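Local coordinates for protein cytochrome P450 (CYP102L1) (Mycobacterium phage Adler, PDB 6N6Q) that probably binds substrates at a heme iron and inserts oxygen into them, as a phage-encoded member of the cytochrome P450 family of monooxygenases, at residues I152-I164 against G279-L291. Numbering follows the deposited sequence.
Sequences IPAETNRLTIEII and GSETSANAIAFAL. With HEM (protoporphyrin IX containing Fe), chain E.
With OG1 held between the backbone N and the carbonyl carbon (chi1 65°), Thr160 turns its hydroxyl onto Ser280 O, while Ser280 carries OG anti to its own N (chi1 156°), toward helix 152-164. Thr160 OG1 donates to Ser280 O at 2.9 Å, coming from above the carbonyl plane, and the same oxygen also takes the helical N-H of Ala284. Ser280 OG lies 2.6 Å from Asn157 OD1, with Ile161 CG1 beside it. The two side chains interlock as knobs into holes: Thr160 enters between Ser280, Ser283, Ala284 and Ile287, and Ser280 between Asn157, Thr160, Ile161 and Ile164. One turn earlier in 152-164, Thr156 OG1 lies 3.1 Å from Ala284 O, but Ile152 O and Pro153 O compete for its single proton. Small residues bring the backbones close: Ala284 CB abuts Thr156 O at 3.3 Å. The axes of the two segments approach to 8.1 Å, with 136° between their N-to-C directions. Beyond the hydroxyls the seam turns apolar, Ile152 CG2 reaching Ala288 CB and, at 3.7 Å, Leu291 CD1. At the other end Ile164 CD1 presses on Gly279 C at 3.4 Å. The N-terminal end of 279-291 borders the heme, Gly279 CA lying 3.3 Å from heme C2C and Thr282 OG1 close to heme C4B. Ser283 OG is hydrogen-bonded to Glu428, and Glu281 OE2 to Thr455 OG1. Ala278-Gly279-Ser280-Glu281-Thr282 fits the (A/G)Gx(D/E)T motif of P450 helix I; with 152-169, 119-145 and 422-439, probably E, D and L, it forms the family's four-helix bundle.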
loop_
_atom_site.group_PDB
_atom_site.type_symbol
_atom_site.label_atom_id
_atom_site.label_comp_id
_atom_site.label_asym_id
_atom_site.label_seq_id
_atom_site.Cartn_x
_atom_site.Cartn_y
_atom_site.Cartn_z
ATOM N N ILE A 152 -6.044 12.382 -9.965
ATOM C CA ILE A 152 -4.736 12.000 -9.433
ATOM C C ILE A 152 -4.707 10.553 -8.943
ATOM O O ILE A 152 -3.772 9.822 -9.303
ATOM C CB ILE A 152 -4.294 12.974 -8.326
ATOM C CG1 ILE A 152 -4.189 14.392 -8.888
ATOM C CG2 ILE A 152 -2.960 12.548 -7.732
ATOM C CD1 ILE A 152 -3.181 14.528 -10.010
ATOM N N PRO A 153 -5.667 10.082 -8.131
ATOM C CA PRO A 153 -5.577 8.683 -7.666
ATOM C C PRO A 153 -5.588 7.661 -8.791
ATOM O O PRO A 153 -4.846 6.672 -8.726
ATOM C CB PRO A 153 -6.806 8.539 -6.756
ATOM C CG PRO A 153 -7.107 9.918 -6.312
ATOM C CD PRO A 153 -6.801 10.779 -7.497
ATOM N N ALA A 154 -6.404 7.869 -9.828
ATOM C CA ALA A 154 -6.457 6.901 -10.920
ATOM C C ALA A 154 -5.159 6.891 -11.718
ATOM O O ALA A 154 -4.650 5.820 -12.068
ATOM C CB ALA A 154 -7.644 7.198 -11.835
ATOM N N GLU A 155 -4.614 8.071 -12.020
ATOM C CA GLU A 155 -3.364 8.137 -12.770
ATOM C C GLU A 155 -2.220 7.503 -11.989
ATOM O O GLU A 155 -1.442 6.713 -12.538
ATOM C CB GLU A 155 -3.038 9.589 -13.121
ATOM C CG GLU A 155 -3.941 10.184 -14.185
ATOM C CD GLU A 155 -3.511 9.818 -15.592
ATOM O OE1 GLU A 155 -2.307 9.554 -15.798
ATOM O OE2 GLU A 155 -4.376 9.799 -16.495
ATOM N N THR A 156 -2.103 7.838 -10.700
ATOM C CA THR A 156 -1.051 7.242 -9.882
ATOM C C THR A 156 -1.238 5.737 -9.731
ATOM O O THR A 156 -0.261 5.014 -9.501
ATOM C CB THR A 156 -0.999 7.904 -8.503
ATOM O OG1 THR A 156 -2.264 7.747 -7.849
ATOM C CG2 THR A 156 -0.677 9.385 -8.627
ATOM N N ASN A 157 -2.471 5.241 -9.856
ATOM C CA ASN A 157 -2.683 3.803 -9.739
ATOM C C ASN A 157 -2.293 3.063 -11.012
ATOM O O ASN A 157 -1.821 1.923 -10.936
ATOM C CB ASN A 157 -4.137 3.505 -9.370
ATOM C CG ASN A 157 -4.262 2.335 -8.413
ATOM O OD1 ASN A 157 -3.603 1.308 -8.580
ATOM N ND2 ASN A 157 -5.098 2.492 -7.393
ATOM N N ARG A 158 -2.471 3.687 -12.180
ATOM C CA ARG A 158 -1.928 3.106 -13.403
ATOM C C ARG A 158 -0.407 3.073 -13.370
ATOM O O ARG A 158 0.208 2.155 -13.925
ATOM C CB ARG A 158 -2.395 3.889 -14.631
ATOM C CG ARG A 158 -3.893 4.085 -14.745
ATOM C CD ARG A 158 -4.244 4.632 -16.118
ATOM N NE ARG A 158 -4.135 3.603 -17.150
ATOM C CZ ARG A 158 -3.791 3.839 -18.412
ATOM N NH1 ARG A 158 -3.503 5.072 -18.805
ATOM N NH2 ARG A 158 -3.723 2.839 -19.280
ATOM N N LEU A 159 0.214 4.064 -12.726
ATOM C CA LEU A 159 1.672 4.132 -12.684
ATOM C C LEU A 159 2.253 3.018 -11.823
ATOM O O LEU A 159 3.099 2.241 -12.281
ATOM C CB LEU A 159 2.120 5.501 -12.165
ATOM C CG LEU A 159 3.612 5.597 -11.834
ATOM C CD1 LEU A 159 4.458 5.369 -13.077
ATOM C CD2 LEU A 159 3.950 6.930 -11.177
ATOM N N THR A 160 1.812 2.928 -10.565
ATOM C CA THR A 160 2.391 1.954 -9.647
ATOM C C THR A 160 2.146 0.525 -10.113
ATOM O O THR A 160 2.936 -0.373 -9.796
ATOM C CB THR A 160 1.834 2.157 -8.237
ATOM O OG1 THR A 160 0.428 1.889 -8.232
ATOM C CG2 THR A 160 2.078 3.590 -7.773
ATOM N N ILE A 161 1.066 0.291 -10.861
ATOM C CA ILE A 161 0.863 -1.017 -11.476
ATOM C C ILE A 161 2.004 -1.327 -12.435
ATOM O O ILE A 161 2.615 -2.402 -12.379
ATOM C CB ILE A 161 -0.501 -1.077 -12.188
ATOM C CG1 ILE A 161 -1.625 -1.298 -11.175
ATOM C CG2 ILE A 161 -0.507 -2.174 -13.244
ATOM C CD1 ILE A 161 -3.004 -1.125 -11.757
ATOM N N GLU A 162 2.317 -0.381 -13.323
ATOM C CA GLU A 162 3.404 -0.597 -14.271
ATOM C C GLU A 162 4.753 -0.668 -13.572
ATOM O O GLU A 162 5.639 -1.404 -14.020
ATOM C CB GLU A 162 3.409 0.505 -15.331
ATOM C CG GLU A 162 2.177 0.503 -16.219
ATOM C CD GLU A 162 1.936 -0.845 -16.870
ATOM O OE1 GLU A 162 2.912 -1.468 -17.341
ATOM O OE2 GLU A 162 0.769 -1.287 -16.903
ATOM N N ILE A 163 4.929 0.073 -12.477
ATOM C CA ILE A 163 6.199 0.034 -11.755
ATOM C C ILE A 163 6.456 -1.364 -11.205
ATOM O O ILE A 163 7.549 -1.918 -11.361
ATOM C CB ILE A 163 6.219 1.095 -10.640
ATOM C CG1 ILE A 163 6.374 2.493 -11.244
ATOM C CG2 ILE A 163 7.338 0.810 -9.647
ATOM C CD1 ILE A 163 6.505 3.588 -10.216
ATOM N N ILE A 164 5.451 -1.964 -10.567
ATOM C CA ILE A 164 5.639 -3.284 -9.971
ATOM C C ILE A 164 5.770 -4.349 -11.054
ATOM O O ILE A 164 6.645 -5.220 -10.987
ATOM C CB ILE A 164 4.487 -3.608 -9.005
ATOM C CG1 ILE A 164 4.400 -2.543 -7.913
ATOM C CG2 ILE A 164 4.683 -4.981 -8.388
ATOM C CD1 ILE A 164 3.229 -2.733 -6.991
ATOM N N GLY A 279 0.605 -3.951 -3.564
ATOM C CA GLY A 279 1.638 -2.951 -3.733
ATOM C C GLY A 279 1.207 -1.728 -4.516
ATOM O O GLY A 279 1.727 -0.630 -4.298
ATOM N N SER A 280 0.258 -1.903 -5.434
ATOM C CA SER A 280 -0.134 -0.808 -6.314
ATOM C C SER A 280 -0.993 0.223 -5.593
ATOM O O SER A 280 -0.677 1.417 -5.604
ATOM C CB SER A 280 -0.874 -1.355 -7.535
ATOM O OG SER A 280 -1.716 -0.369 -8.106
ATOM N N GLU A 281 -2.087 -0.216 -4.964
ATOM C CA GLU A 281 -3.055 0.738 -4.429
ATOM C C GLU A 281 -2.492 1.501 -3.236
ATOM O O GLU A 281 -2.769 2.695 -3.074
ATOM C CB GLU A 281 -4.348 0.018 -4.049
ATOM C CG GLU A 281 -5.527 0.956 -3.838
ATOM C CD GLU A 281 -6.846 0.222 -3.697
ATOM O OE1 GLU A 281 -6.829 -1.023 -3.591
ATOM O OE2 GLU A 281 -7.901 0.890 -3.696
ATOM N N THR A 282 -1.701 0.834 -2.394
ATOM C CA THR A 282 -1.105 1.512 -1.248
ATOM C C THR A 282 -0.158 2.618 -1.695
ATOM O O THR A 282 -0.245 3.756 -1.220
ATOM C CB THR A 282 -0.368 0.505 -0.362
ATOM O OG1 THR A 282 0.565 -0.239 -1.156
ATOM C CG2 THR A 282 -1.349 -0.450 0.298
ATOM N N SER A 283 0.756 2.299 -2.615
ATOM C CA SER A 283 1.736 3.285 -3.062
ATOM C C SER A 283 1.074 4.408 -3.850
ATOM O O SER A 283 1.475 5.572 -3.737
ATOM C CB SER A 283 2.814 2.607 -3.906
ATOM O OG SER A 283 3.442 1.563 -3.185
ATOM N N ALA A 284 0.058 4.081 -4.651
ATOM C CA ALA A 284 -0.585 5.093 -5.483
ATOM C C ALA A 284 -1.343 6.111 -4.642
ATOM O O ALA A 284 -1.293 7.315 -4.921
ATOM C CB ALA A 284 -1.527 4.425 -6.481
ATOM N N ASN A 285 -2.055 5.651 -3.613
ATOM C CA ASN A 285 -2.816 6.576 -2.782
ATOM C C ASN A 285 -1.906 7.397 -1.878
ATOM O O ASN A 285 -2.224 8.551 -1.571
ATOM C CB ASN A 285 -3.850 5.811 -1.960
ATOM C CG ASN A 285 -4.874 5.111 -2.828
ATOM O OD1 ASN A 285 -5.090 5.492 -3.979
ATOM N ND2 ASN A 285 -5.510 4.080 -2.284
ATOM N N ALA A 286 -0.778 6.827 -1.445
ATOM C CA ALA A 286 0.192 7.607 -0.683
ATOM C C ALA A 286 0.764 8.742 -1.526
ATOM O O ALA A 286 0.911 9.871 -1.043
ATOM C CB ALA A 286 1.312 6.703 -0.169
ATOM N N ILE A 287 1.088 8.458 -2.791
ATOM C CA ILE A 287 1.551 9.505 -3.698
ATOM C C ILE A 287 0.464 10.552 -3.900
ATOM O O ILE A 287 0.737 11.759 -3.917
ATOM C CB ILE A 287 2.000 8.889 -5.038
ATOM C CG1 ILE A 287 3.249 8.030 -4.843
ATOM C CG2 ILE A 287 2.255 9.973 -6.072
ATOM C CD1 ILE A 287 3.574 7.151 -6.033
ATOM N N ALA A 288 -0.787 10.108 -4.053
ATOM C CA ALA A 288 -1.888 11.046 -4.251
ATOM C C ALA A 288 -2.071 11.948 -3.035
ATOM O O ALA A 288 -2.373 13.140 -3.178
ATOM C CB ALA A 288 -3.177 10.283 -4.558
ATOM N N PHE A 289 -1.891 11.401 -1.831
ATOM C CA PHE A 289 -1.947 12.229 -0.630
ATOM C C PHE A 289 -0.804 13.235 -0.602
ATOM O O PHE A 289 -1.012 14.412 -0.283
ATOM C CB PHE A 289 -1.914 11.354 0.624
ATOM C CG PHE A 289 -3.261 10.848 1.057
ATOM C CD1 PHE A 289 -4.235 11.729 1.502
ATOM C CD2 PHE A 289 -3.544 9.492 1.048
ATOM C CE1 PHE A 289 -5.474 11.267 1.910
ATOM C CE2 PHE A 289 -4.780 9.023 1.454
ATOM C CZ PHE A 289 -5.747 9.912 1.886
ATOM N N ALA A 290 0.411 12.789 -0.929
ATOM C CA ALA A 290 1.555 13.694 -0.923
ATOM C C ALA A 290 1.424 14.774 -1.988
ATOM O O ALA A 290 1.865 15.906 -1.774
ATOM C CB ALA A 290 2.852 12.908 -1.115
ATOM N N LEU A 291 0.822 14.449 -3.134
ATOM C CA LEU A 291 0.583 15.466 -4.150
ATOM C C LEU A 291 -0.423 16.502 -3.665
ATOM O O LEU A 291 -0.280 17.697 -3.955
ATOM C CB LEU A 291 0.104 14.817 -5.449
ATOM C CG LEU A 291 1.189 14.114 -6.265
ATOM C CD1 LEU A 291 0.602 13.485 -7.519
ATOM C CD2 LEU A 291 2.290 15.095 -6.619
HETATM C CHA HEM E . 2.304 -6.194 4.097
HETATM C CHB HEM E . 1.532 -1.397 3.985
HETATM C CHC HEM E . 3.622 -1.166 -0.402
HETATM C CHD HEM E . 3.693 -6.022 -0.571
HETATM C C1A HEM E . 1.932 -4.919 4.476
HETATM C C2A HEM E . 1.353 -4.520 5.746
HETATM C C3A HEM E . 1.141 -3.203 5.712
HETATM C C4A HEM E . 1.578 -2.705 4.422
HETATM C CMA HEM E . 0.533 -2.363 6.854
HETATM C CAA HEM E . 1.022 -5.445 6.937
HETATM C CBA HEM E . -0.371 -6.030 6.724
HETATM C CGA HEM E . -0.819 -6.798 7.941
HETATM O O1A HEM E . -0.107 -6.767 8.978
HETATM O O2A HEM E . -1.896 -7.444 7.873
HETATM C C1B HEM E . 2.083 -0.907 2.815
HETATM C C2B HEM E . 2.229 0.492 2.465
HETATM C C3B HEM E . 2.808 0.561 1.250
HETATM C C4B HEM E . 3.043 -0.798 0.797
HETATM C CMB HEM E . 1.773 1.646 3.388
HETATM C CAB HEM E . 3.194 1.800 0.398
HETATM C CBB HEM E . 2.975 3.074 0.746
HETATM C C1C HEM E . 3.858 -2.455 -0.835
HETATM C C2C HEM E . 4.534 -2.849 -2.055
HETATM C C3C HEM E . 4.560 -4.181 -2.117
HETATM C C4C HEM E . 3.896 -4.700 -0.926
HETATM C CMC HEM E . 5.126 -1.900 -3.120
HETATM C CAC HEM E . 5.204 -4.962 -3.288
HETATM C CBC HEM E . 5.258 -6.297 -3.331
HETATM C C1D HEM E . 3.334 -6.499 0.676
HETATM C C2D HEM E . 3.253 -7.893 1.075
HETATM C C3D HEM E . 2.873 -7.939 2.357
HETATM C C4D HEM E . 2.697 -6.579 2.828
HETATM C CMD HEM E . 3.552 -9.111 0.173
HETATM C CAD HEM E . 2.659 -9.220 3.198
HETATM C CBD HEM E . 3.989 -9.691 3.778
HETATM C CGD HEM E . 3.770 -10.884 4.676
HETATM O O1D HEM E . 4.691 -11.737 4.776
HETATM O O2D HEM E . 2.674 -10.989 5.287
HETATM N NA HEM E . 2.051 -3.782 3.698
HETATM N NB HEM E . 2.589 -1.662 1.776
HETATM N NC HEM E . 3.485 -3.611 -0.177
HETATM N ND HEM E . 2.987 -5.730 1.773
HETATM FE FE HEM E . 2.649 -3.699 1.706
#